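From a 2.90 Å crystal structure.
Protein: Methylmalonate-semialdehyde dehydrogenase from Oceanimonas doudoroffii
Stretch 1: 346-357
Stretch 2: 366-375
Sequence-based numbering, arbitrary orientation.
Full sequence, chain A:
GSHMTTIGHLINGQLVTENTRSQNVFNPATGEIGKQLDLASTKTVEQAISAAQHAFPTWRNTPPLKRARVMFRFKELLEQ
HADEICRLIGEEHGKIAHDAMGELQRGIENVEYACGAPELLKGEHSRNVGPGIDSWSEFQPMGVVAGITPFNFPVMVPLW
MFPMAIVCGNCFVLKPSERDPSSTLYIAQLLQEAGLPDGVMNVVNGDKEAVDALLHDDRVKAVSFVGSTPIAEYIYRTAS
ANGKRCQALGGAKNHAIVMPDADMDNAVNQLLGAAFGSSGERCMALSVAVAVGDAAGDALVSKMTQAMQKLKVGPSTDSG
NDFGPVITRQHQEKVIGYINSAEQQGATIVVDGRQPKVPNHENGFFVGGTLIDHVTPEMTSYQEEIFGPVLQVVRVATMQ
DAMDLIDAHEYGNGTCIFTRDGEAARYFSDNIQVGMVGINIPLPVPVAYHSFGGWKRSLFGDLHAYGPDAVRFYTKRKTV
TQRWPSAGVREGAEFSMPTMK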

ATOM      1  N   GLY A 346     -47.700  10.486 -20.328  1.00 40.13           N
ATOM      2  CA  GLY A 346     -47.805   9.478 -21.394  1.00 40.11           C
ATOM      3  C   GLY A 346     -47.323   8.067 -21.065  1.00 40.28           C
ATOM      4  O   GLY A 346     -47.398   7.185 -21.915  1.00 37.17           O
ATOM      5  N   ALA A 347     -46.838   7.845 -19.841  1.00 42.52           N
ATOM      6  CA  ALA A 347     -46.211   6.563 -19.461  1.00 41.93           C
ATOM      7  C   ALA A 347     -47.254   5.524 -19.109  1.00 40.65           C
ATOM      8  O   ALA A 347     -48.300   5.865 -18.578  1.00 42.92           O
ATOM      9  CB  ALA A 347     -45.248   6.742 -18.291  1.00 41.02           C
ATOM     10  N   THR A 348     -46.946   4.263 -19.399  1.00 40.23           N
ATOM     11  CA  THR A 348     -47.824   3.117 -19.115  1.00 40.69           C
ATOM     12  C   THR A 348     -47.659   2.636 -17.651  1.00 42.29           C
ATOM     13  O   THR A 348     -46.559   2.249 -17.226  1.00 41.72           O
ATOM     14  CB  THR A 348     -47.516   1.920 -20.068  1.00 41.06           C
ATOM     15  OG1 THR A 348     -47.396   2.364 -21.429  1.00 40.95           O
ATOM     16  CG2 THR A 348     -48.596   0.840 -19.974  1.00 40.06           C
ATOM     17  N   ILE A 349     -48.744   2.664 -16.879  1.00 42.61           N
ATOM     18  CA  ILE A 349     -48.709   2.198 -15.489  1.00 41.38           C
ATOM     19  C   ILE A 349     -49.051   0.710 -15.470  1.00 40.03           C
ATOM     20  O   ILE A 349     -50.147   0.309 -15.093  1.00 38.92           O
ATOM     21  CB  ILE A 349     -49.654   3.007 -14.569  1.00 43.41           C
ATOM     22  CG1 ILE A 349     -49.310   4.507 -14.594  1.00 44.53           C
ATOM     23  CG2 ILE A 349     -49.603   2.495 -13.127  1.00 44.84           C
ATOM     24  CD1 ILE A 349     -47.900   4.867 -14.150  1.00 43.96           C
ATOM     25  N   VAL A 350     -48.066  -0.101 -15.846  1.00 39.74           N
ATOM     26  CA  VAL A 350     -48.223  -1.564 -15.975  1.00 37.30           C
ATOM     27  C   VAL A 350     -48.686  -2.242 -14.694  1.00 35.39           C
ATOM     28  O   VAL A 350     -49.538  -3.108 -14.755  1.00 35.99           O
ATOM     29  CB  VAL A 350     -46.913  -2.259 -16.414  1.00 36.26           C
ATOM     30  CG1 VAL A 350     -47.100  -3.771 -16.517  1.00 36.54           C
ATOM     31  CG2 VAL A 350     -46.428  -1.722 -17.750  1.00 35.63           C
ATOM     32  N   VAL A 351     -48.091  -1.888 -13.559  1.00 33.65           N
ATOM     33  CA  VAL A 351     -48.532  -2.394 -12.251  1.00 33.93           C
ATOM     34  C   VAL A 351     -48.770  -1.211 -11.326  1.00 34.95           C
ATOM     35  O   VAL A 351     -47.851  -0.429 -11.093  1.00 37.93           O
ATOM     36  CB  VAL A 351     -47.503  -3.352 -11.609  1.00 33.19           C
ATOM     37  CG1 VAL A 351     -48.074  -3.990 -10.350  1.00 33.59           C
ATOM     38  CG2 VAL A 351     -47.099  -4.450 -12.579  1.00 33.45           C
ATOM     39  N   ASP A 352     -49.992  -1.071 -10.810  1.00 34.67           N
ATOM     40  CA  ASP A 352     -50.381   0.124 -10.051  1.00 32.87           C
ATOM     41  C   ASP A 352     -50.360  -0.233  -8.574  1.00 33.74           C
ATOM     42  O   ASP A 352     -51.015  -1.190  -8.149  1.00 33.62           O
ATOM     43  CB  ASP A 352     -51.763   0.615 -10.493  1.00 30.70           C
ATOM     44  CG  ASP A 352     -52.063   2.028 -10.064  1.00 29.50           C
ATOM     45  OD1 ASP A 352     -51.325   2.667  -9.318  1.00 30.52           O
ATOM     46  OD2 ASP A 352     -53.085   2.544 -10.487  1.00 31.23           O
ATOM     47  N   GLY A 353     -49.579   0.529  -7.815  1.00 34.35           N
ATOM     48  CA  GLY A 353     -49.536   0.410  -6.373  1.00 36.13           C
ATOM     49  C   GLY A 353     -49.864   1.711  -5.673  1.00 38.68           C
ATOM     50  O   GLY A 353     -49.457   1.885  -4.534  1.00 41.51           O
ATOM     51  N   ARG A 354     -50.593   2.613  -6.336  1.00 40.38           N
ATOM     52  CA  ARG A 354     -50.933   3.922  -5.762  1.00 43.24           C
ATOM     53  C   ARG A 354     -51.966   3.762  -4.657  1.00 46.93           C
ATOM     54  O   ARG A 354     -51.924   4.451  -3.634  1.00 45.78           O
ATOM     55  CB  ARG A 354     -51.472   4.877  -6.840  1.00 44.77           C
ATOM     56  CG  ARG A 354     -50.400   5.602  -7.638  1.00 45.59           C
ATOM     57  CD  ARG A 354     -51.007   6.396  -8.776  1.00 45.01           C
ATOM     58  NE  ARG A 354     -51.467   5.516  -9.844  1.00 43.21           N
ATOM     59  CZ  ARG A 354     -51.914   5.931 -11.028  1.00 42.78           C
ATOM     60  NH1 ARG A 354     -51.988   7.239 -11.322  1.00 41.82           N
ATOM     61  NH2 ARG A 354     -52.283   5.029 -11.933  1.00 40.11           N
ATOM     62  N   GLN A 355     -52.899   2.843  -4.893  1.00 53.94           N
ATOM     63  CA  GLN A 355     -53.969   2.515  -3.967  1.00 57.38           C
ATOM     64  C   GLN A 355     -53.643   1.096  -3.511  1.00 58.18           C
ATOM     65  O   GLN A 355     -54.271   0.139  -3.950  1.00 57.27           O
ATOM     66  CB  GLN A 355     -55.338   2.619  -4.683  1.00 58.54           C
ATOM     67  CG  GLN A 355     -56.474   3.141  -3.814  1.00 63.13           C
ATOM     68  CD  GLN A 355     -56.439   4.661  -3.614  1.00 70.01           C
ATOM     69  OE1 GLN A 355     -55.442   5.333  -3.918  1.00 68.68           O
ATOM     70  NE2 GLN A 355     -57.540   5.211  -3.095  1.00 74.68           N
ATOM     71  N   PRO A 356     -52.608   0.943  -2.655  1.00 65.83           N
ATOM     72  CA  PRO A 356     -52.214  -0.425  -2.293  1.00 66.96           C
ATOM     73  C   PRO A 356     -53.331  -1.124  -1.562  1.00 70.25           C
ATOM     74  O   PRO A 356     -53.673  -2.253  -1.911  1.00 66.26           O
ATOM     75  CB  PRO A 356     -50.993  -0.242  -1.381  1.00 62.54           C
ATOM     76  CG  PRO A 356     -51.052   1.155  -0.902  1.00 64.57           C
ATOM     77  CD  PRO A 356     -51.842   1.954  -1.900  1.00 66.85           C
ATOM     78  N   LYS A 357     -53.901  -0.447  -0.562  1.00 80.99           N
ATOM     79  CA  LYS A 357     -55.091  -0.946   0.144  1.00 90.31           C
ATOM     80  C   LYS A 357     -54.888  -2.435   0.452  1.00 85.37           C
ATOM     81  O   LYS A 357     -55.801  -3.263   0.347  1.00 83.19           O
ATOM     82  CB  LYS A 357     -56.360  -0.699  -0.706  1.00 96.51           C
ATOM     83  CG  LYS A 357     -57.639  -0.421   0.084  1.00 95.94           C
ATOM     84  CD  LYS A 357     -58.892  -0.435  -0.798  1.00 98.59           C
ATOM     85  CE  LYS A 357     -58.890   0.623  -1.901  1.00 98.95           C
ATOM     86  NZ  LYS A 357     -58.850   2.026  -1.396  1.00 98.75           N
ATOM     87  N   PHE A 366     -48.348   3.700   3.180  1.00 29.50           N
ATOM     88  CA  PHE A 366     -48.081   2.526   2.369  1.00 28.38           C
ATOM     89  C   PHE A 366     -48.222   2.791   0.883  1.00 29.68           C
ATOM     90  O   PHE A 366     -49.233   3.333   0.439  1.00 31.63           O
ATOM     91  CB  PHE A 366     -49.019   1.383   2.777  1.00 26.97           C
ATOM     92  CG  PHE A 366     -48.574   0.672   4.021  1.00 25.01           C
ATOM     93  CD1 PHE A 366     -47.503  -0.211   3.977  1.00 23.55           C
ATOM     94  CD2 PHE A 366     -49.196   0.906   5.241  1.00 24.55           C
ATOM     95  CE1 PHE A 366     -47.056  -0.852   5.114  1.00 22.72           C
ATOM     96  CE2 PHE A 366     -48.758   0.259   6.388  1.00 23.77           C
ATOM     97  CZ  PHE A 366     -47.680  -0.616   6.325  1.00 23.29           C
ATOM     98  N   VAL A 367     -47.201   2.392   0.128  1.00 30.52           N
ATOM     99  CA  VAL A 367     -47.237   2.408  -1.339  1.00 30.73           C
ATOM    100  C   VAL A 367     -46.797   1.037  -1.850  1.00 31.49           C
ATOM    101  O   VAL A 367     -45.790   0.477  -1.410  1.00 30.00           O
ATOM    102  CB  VAL A 367     -46.307   3.479  -1.951  1.00 31.07           C
ATOM    103  CG1 VAL A 367     -46.371   3.444  -3.476  1.00 30.13           C
ATOM    104  CG2 VAL A 367     -46.657   4.875  -1.432  1.00 32.27           C
ATOM    105  N   GLY A 368     -47.562   0.501  -2.788  1.00 32.21           N
ATOM    106  CA  GLY A 368     -47.291  -0.829  -3.287  1.00 31.83           C
ATOM    107  C   GLY A 368     -46.299  -0.770  -4.413  1.00 31.31           C
ATOM    108  O   GLY A 368     -46.110   0.269  -5.030  1.00 32.80           O
ATOM    109  N   GLY A 369     -45.682  -1.899  -4.702  1.00 30.42           N
ATOM    110  CA  GLY A 369     -44.679  -1.967  -5.760  1.00 30.48           C
ATOM    111  C   GLY A 369     -45.301  -1.671  -7.112  1.00 30.87           C
ATOM    112  O   GLY A 369     -46.220  -2.359  -7.525  1.00 30.80           O
ATOM    113  N   THR A 370     -44.809  -0.639  -7.788  1.00 31.64           N
ATOM    114  CA  THR A 370     -45.362  -0.205  -9.067  1.00 31.52           C
ATOM    115  C   THR A 370     -44.340  -0.346 -10.195  1.00 29.82           C
ATOM    116  O   THR A 370     -43.152  -0.169  -9.973  1.00 27.86           O
ATOM    117  CB  THR A 370     -45.889   1.255  -9.006  1.00 32.04           C
ATOM    118  OG1 THR A 370     -44.888   2.162  -9.459  1.00 35.92           O
ATOM    119  CG2 THR A 370     -46.305   1.637  -7.623  1.00 30.72           C
ATOM    120  N   LEU A 371     -44.831  -0.643 -11.398  1.00 30.16           N
ATOM    121  CA  LEU A 371     -44.014  -0.729 -12.610  1.00 30.18           C
ATOM    122  C   LEU A 371     -44.539   0.292 -13.597  1.00 31.95           C
ATOM    123  O   LEU A 371     -45.736   0.296 -13.871  1.00 35.71           O
ATOM    124  CB  LEU A 371     -44.128  -2.108 -13.225  1.00 29.58           C
ATOM    125  CG  LEU A 371     -42.898  -2.628 -13.959  1.00 30.36           C
ATOM    126  CD1 LEU A 371     -43.207  -3.954 -14.625  1.00 29.78           C
ATOM    127  CD2 LEU A 371     -42.419  -1.655 -15.013  1.00 32.41           C
ATOM    128  N   ILE A 372     -43.666   1.164 -14.107  1.00 31.72           N
ATOM    129  CA  ILE A 372     -44.027   2.138 -15.159  1.00 31.07           C
ATOM    130  C   ILE A 372     -43.269   1.740 -16.428  1.00 31.82           C
ATOM    131  O   ILE A 372     -42.112   1.367 -16.343  1.00 32.33           O
ATOM    132  CB  ILE A 372     -43.688   3.579 -14.750  1.00 28.99           C
ATOM    133  CG1 ILE A 372     -44.341   3.899 -13.406  1.00 29.07           C
ATOM    134  CG2 ILE A 372     -44.210   4.536 -15.795  1.00 29.56           C
ATOM    135  CD1 ILE A 372     -44.009   5.263 -12.836  1.00 28.52           C
ATOM    136  N   ASP A 373     -43.915   1.787 -17.589  1.00 31.57           N
ATOM    137  CA  ASP A 373     -43.273   1.376 -18.855  1.00 31.24           C
ATOM    138  C   ASP A 373     -43.371   2.549 -19.832  1.00 32.87           C
ATOM    139  O   ASP A 373     -44.171   3.472 -19.632  1.00 33.03           O
ATOM    140  CB  ASP A 373     -43.924   0.078 -19.394  1.00 30.44           C
ATOM    141  CG  ASP A 373     -43.135  -0.603 -20.565  1.00 29.48           C
ATOM    142  OD1 ASP A 373     -41.964  -0.282 -20.855  1.00 27.57           O
ATOM    143  OD2 ASP A 373     -43.718  -1.490 -21.220  1.00 27.96           O
ATOM    144  N   HIS A 374     -42.504   2.539 -20.846  1.00 35.39           N
ATOM    145  CA  HIS A 374     -42.444   3.594 -21.888  1.00 36.84           C
ATOM    146  C   HIS A 374     -42.196   4.984 -21.299  1.00 37.26           C
ATOM    147  O   HIS A 374     -42.898   5.948 -21.632  1.00 37.84           O
ATOM    148  CB  HIS A 374     -43.714   3.599 -22.755  1.00 37.00           C
ATOM    149  CG  HIS A 374     -44.039   2.263 -23.336  1.00 37.83           C
ATOM    150  ND1 HIS A 374     -45.116   1.510 -22.915  1.00 38.91           N
ATOM    151  CD2 HIS A 374     -43.406   1.524 -24.279  1.00 37.84           C
ATOM    152  CE1 HIS A 374     -45.143   0.371 -23.587  1.00 38.79           C
ATOM    153  NE2 HIS A 374     -44.112   0.352 -24.415  1.00 38.77           N
ATOM    154  N   VAL A 375     -41.196   5.074 -20.422  1.00 37.75           N
ATOM    155  CA  VAL A 375     -40.850   6.351 -19.802  1.00 37.46           C
ATOM    156  C   VAL A 375     -39.799   6.978 -20.689  1.00 35.79           C
ATOM    157  O   VAL A 375     -39.061   6.261 -21.384  1.00 34.31           O
ATOM    158  CB  VAL A 375     -40.376   6.241 -18.322  1.00 36.89           C
ATOM    159  CG1 VAL A 375     -41.179   5.210 -17.548  1.00 34.97           C
ATOM    160  CG2 VAL A 375     -38.907   5.912 -18.228  1.00 38.63           C
TER
HETATM  161  O   HOH W   1     -48.803  -3.281  -6.724  1.00 14.77           O

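The two stretches run antiparallel, joined by two hydrogen-bonded pairs that differ in register by one residue. In the first pair, Thr348 N donates to Asp373 O (2.9 Å) and Asp373 N to Thr348 O (2.7 Å); in the second, Val351 N donates to Leu371 O (3.2 Å) and Leu371 N to Val351 O (3.0 Å). Two residues, Ile349 and Val350, lie between the pairs on one strand, but Ile372 alone on the other. This is a beta bulge, and the chain turns a corner at Val350.

At the bulge, the CA-to-CB bond of Val350 points toward the partner strand, and its CG2 packs 3.5 Å from Asp373 CB. Leu371 meets it through the base of its side chain: Leu371 CB lies 4.2 Å from Val350 CB and 3.8 Å from Val351 CG2, so two compact, branched valines pack against the same side of the Leu371 CB. Ile349 starts away from the partner, yet its long side chain reaches back, bringing CD1 to 3.8 Å from Ile372 CG1. Ala347, with only a methyl to place, fits close to Ile372, CB to CG2 being 3.5 Å.

Near Thr348 the contact becomes polar. Its OG1 meets the edge of the His374 ring, hydrogen-bonding to ND1 at 2.9 Å, a pairing open to a short hydroxyl side chain and an imidazole nitrogen.

Farther along, the backbones close in until Gly353 CA and Gly368 CA are 4.0 Å apart. A CB on Gly353 would sit 2.3 Å from Gly368 O, a clash, so glycine suits this pinch; Thr370 CG2 fills in beside it, 3.5 Å from Gly353 N. Gly368 N donates to Gly353 O at 2.9 Å. Beyond, the CA-to-CB bond of Pro356 points toward the other stretch, and the ring carbon CG of Pro356 lies 3.1 Å from Phe366 O and 4.2 Å from Phe366 CB, although this proline is poorly ordered.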